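Local coordinates for replisome organizer (Bacillus phage SPP1, PDB 1NO1), which probably acts as a helicase loader and inhibitor in phage DNA replication, bringing the replicative helicase to the phage origin, at residues I9-V13 with I45-L49. Numbering follows the deposited sequence.
Sequences ILKAV and IMNNL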
ATOM      1  N   ILE A   9       1.221  -2.455   4.778  1.00 35.93           N
ATOM      2  CA  ILE A   9       1.380  -1.542   3.658  1.00 35.20           C
ATOM      3  C   ILE A   9       0.206  -0.559   3.641  1.00 35.32           C
ATOM      4  O   ILE A   9       0.403   0.654   3.546  1.00 35.18           O
ATOM      5  CB  ILE A   9       1.406  -2.331   2.343  1.00 35.81           C
ATOM      6  CG1 ILE A   9       2.680  -3.170   2.278  1.00 35.75           C
ATOM      7  CG2 ILE A   9       1.313  -1.383   1.133  1.00 32.94           C
ATOM      8  CD1 ILE A   9       3.936  -2.274   2.244  1.00 35.28           C
ATOM      9  N   LEU A  10      -1.015  -1.055   3.787  1.00 34.94           N
ATOM     10  CA  LEU A  10      -2.158  -0.145   3.698  1.00 35.54           C
ATOM     11  C   LEU A  10      -2.223   0.848   4.877  1.00 35.36           C
ATOM     12  O   LEU A  10      -2.683   1.973   4.737  1.00 34.78           O
ATOM     13  CB  LEU A  10      -3.474  -0.909   3.545  1.00 35.33           C
ATOM     14  CG  LEU A  10      -3.675  -1.543   2.153  1.00 36.96           C
ATOM     15  CD1 LEU A  10      -4.729  -2.637   2.176  1.00 35.43           C
ATOM     16  CD2 LEU A  10      -4.024  -0.490   1.083  1.00 38.25           C
ATOM     17  N   LYS A  11      -1.741   0.435   6.032  1.00 35.38           N
ATOM     18  CA  LYS A  11      -1.733   1.316   7.207  1.00 35.72           C
ATOM     19  C   LYS A  11      -0.709   2.443   7.007  1.00 35.39           C
ATOM     20  O   LYS A  11      -0.893   3.557   7.498  1.00 35.73           O
ATOM     21  CB  LYS A  11      -1.435   0.496   8.464  1.00 35.21           C
ATOM     22  CG  LYS A  11      -1.022   1.290   9.689  1.00 38.05           C
ATOM     23  CD  LYS A  11      -2.209   1.631  10.596  1.00 40.09           C
ATOM     24  CE  LYS A  11      -1.767   2.490  11.785  1.00 41.04           C
ATOM     25  NZ  LYS A  11      -2.895   2.605  12.793  1.00 43.68           N
ATOM     26  N   ALA A  12       0.350   2.161   6.256  1.00 34.75           N
ATOM     27  CA  ALA A  12       1.375   3.166   5.988  1.00 35.10           C
ATOM     28  C   ALA A  12       0.873   4.219   4.978  1.00 34.98           C
ATOM     29  O   ALA A  12       1.111   5.438   5.144  1.00 35.70           O
ATOM     30  CB  ALA A  12       2.683   2.498   5.517  1.00 34.02           C
ATOM     31  N   VAL A  13       0.178   3.763   3.946  1.00 34.33           N
ATOM     32  CA  VAL A  13      -0.366   4.674   2.962  1.00 35.04           C
ATOM     33  C   VAL A  13      -1.282   5.660   3.692  1.00 36.25           C
ATOM     34  O   VAL A  13      -1.252   6.898   3.491  1.00 36.37           O
ATOM     35  CB  VAL A  13      -1.181   3.910   1.897  1.00 35.19           C
ATOM     36  CG1 VAL A  13      -1.931   4.896   0.984  1.00 35.14           C
ATOM     37  CG2 VAL A  13      -0.276   2.995   1.068  1.00 33.72           C
ATOM     38  N   ILE A  45       8.692  -3.269  -0.880  1.00 33.56           N
ATOM     39  CA  ILE A  45       7.511  -2.464  -1.157  1.00 33.10           C
ATOM     40  C   ILE A  45       7.380  -1.237  -0.241  1.00 35.08           C
ATOM     41  O   ILE A  45       6.932  -0.170  -0.687  1.00 36.12           O
ATOM     42  CB  ILE A  45       6.231  -3.364  -1.110  1.00 33.28           C
ATOM     43  CG1 ILE A  45       6.335  -4.485  -2.130  1.00 32.87           C
ATOM     44  CG2 ILE A  45       4.963  -2.623  -1.457  1.00 30.53           C
ATOM     45  CD1 ILE A  45       6.776  -4.025  -3.471  1.00 33.56           C
HETATM   46  N   MSE A  46       7.740  -1.392   1.031  1.00 36.43           N
HETATM   47  CA  MSE A  46       7.734  -0.306   2.003  1.00 37.43           C
HETATM   48  C   MSE A  46       8.731   0.791   1.554  1.00 37.19           C
HETATM   49  O   MSE A  46       8.476   1.994   1.705  1.00 36.33           O
HETATM   50  CB  MSE A  46       8.175  -0.832   3.397  1.00 37.67           C
HETATM   51  CG  MSE A  46       7.083  -1.356   4.366  1.00 44.90           C
HETATM   52 SE   MSE A  46       5.610  -0.056   4.937  1.00 60.89          SE
HETATM   53  CE  MSE A  46       6.672   1.569   4.970  1.00 57.83           C
ATOM     54  N   ASN A  47       9.907   0.365   1.075  1.00 36.74           N
ATOM     55  CA  ASN A  47      10.899   1.306   0.564  1.00 35.57           C
ATOM     56  C   ASN A  47      10.320   2.074  -0.648  1.00 35.56           C
ATOM     57  O   ASN A  47      10.472   3.282  -0.745  1.00 35.11           O
ATOM     58  CB  ASN A  47      12.180   0.569   0.207  1.00 34.73           C
ATOM     59  CG  ASN A  47      13.339   1.502  -0.093  1.00 35.96           C
ATOM     60  OD1 ASN A  47      13.907   1.453  -1.177  1.00 36.89           O
ATOM     61  ND2 ASN A  47      13.712   2.342   0.875  1.00 35.30           N
ATOM     62  N   ASN A  48       9.645   1.368  -1.555  1.00 35.11           N
ATOM     63  CA  ASN A  48       9.012   2.010  -2.707  1.00 34.86           C
ATOM     64  C   ASN A  48       7.903   3.025  -2.305  1.00 35.82           C
ATOM     65  O   ASN A  48       7.746   4.075  -2.947  1.00 36.04           O
ATOM     66  CB  ASN A  48       8.446   0.950  -3.652  1.00 34.44           C
ATOM     67  CG  ASN A  48       9.531   0.124  -4.329  1.00 34.42           C
ATOM     68  OD1 ASN A  48      10.702   0.503  -4.331  1.00 33.40           O
ATOM     69  ND2 ASN A  48       9.146  -1.014  -4.896  1.00 33.68           N
ATOM     70  N   LEU A  49       7.154   2.745  -1.231  1.00 35.84           N
ATOM     71  CA  LEU A  49       6.142   3.690  -0.775  1.00 35.81           C
ATOM     72  C   LEU A  49       6.802   4.972  -0.304  1.00 36.46           C
ATOM     73  O   LEU A  49       6.352   6.085  -0.607  1.00 37.74           O
ATOM     74  CB  LEU A  49       5.256   3.086   0.305  1.00 35.65           C
ATOM     75  CG  LEU A  49       4.250   4.040   0.933  1.00 35.53           C
ATOM     76  CD1 LEU A  49       3.129   4.467  -0.016  1.00 32.36           C
ATOM     77  CD2 LEU A  49       3.667   3.395   2.168  1.00 35.35           C
TER
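Start with the spacing: these two helical segments run nearly parallel, 12° apart, yet their axes stay 10.8 Å from each other at closest approach. The gap is bridged by side chains, and those that meet are all apolar. Leu49 is the main bump from 45-49. It points toward 9-13 and enters the shallow hollow lined by Ala12 and Val13, with the backbone O of Ile9 at its edge. Its CD2 lies 3.6 Å from Ala12 CB and 4.5 Å from Ile9 O, and its CD1 comes 3.9 Å from Val13 CG2. Ala12, with nothing beyond CB, forms the low floor on which Leu49 rests.

One turn back the roles swap. Ile9 leaves its helix sideways, but its CD1 extends across into the notch between Ile45 and Met46, 3.9 Å from Ile45 CG2 and 3.9 Å from Met46 SE. Met46, modelled as selenomethionine, bends over the more open flank of the interface, so that its SE also sits 3.9 Å from Ala12 CB, beside Leu49. The two insertions follow the backbone register: Ile9 CA to Met46 CA 6.7 Å, Val13 CA to Leu49 CA 7.6 Å.

Outside this pair, Leu10 faces away to pack on helix 26-37, Val13 meets Phe21, and Leu49 also touches Leu65, whose carbonyl takes a hydrogen bond from Asn48 ND2. Interlocking bumps and hollows of this kind, joining helix 3-16 to helix 42-55 near the centre of the chain, are typical of the hydrophobic core of a small all-helical domain, here the ordered N-terminal part of a bipartite protein.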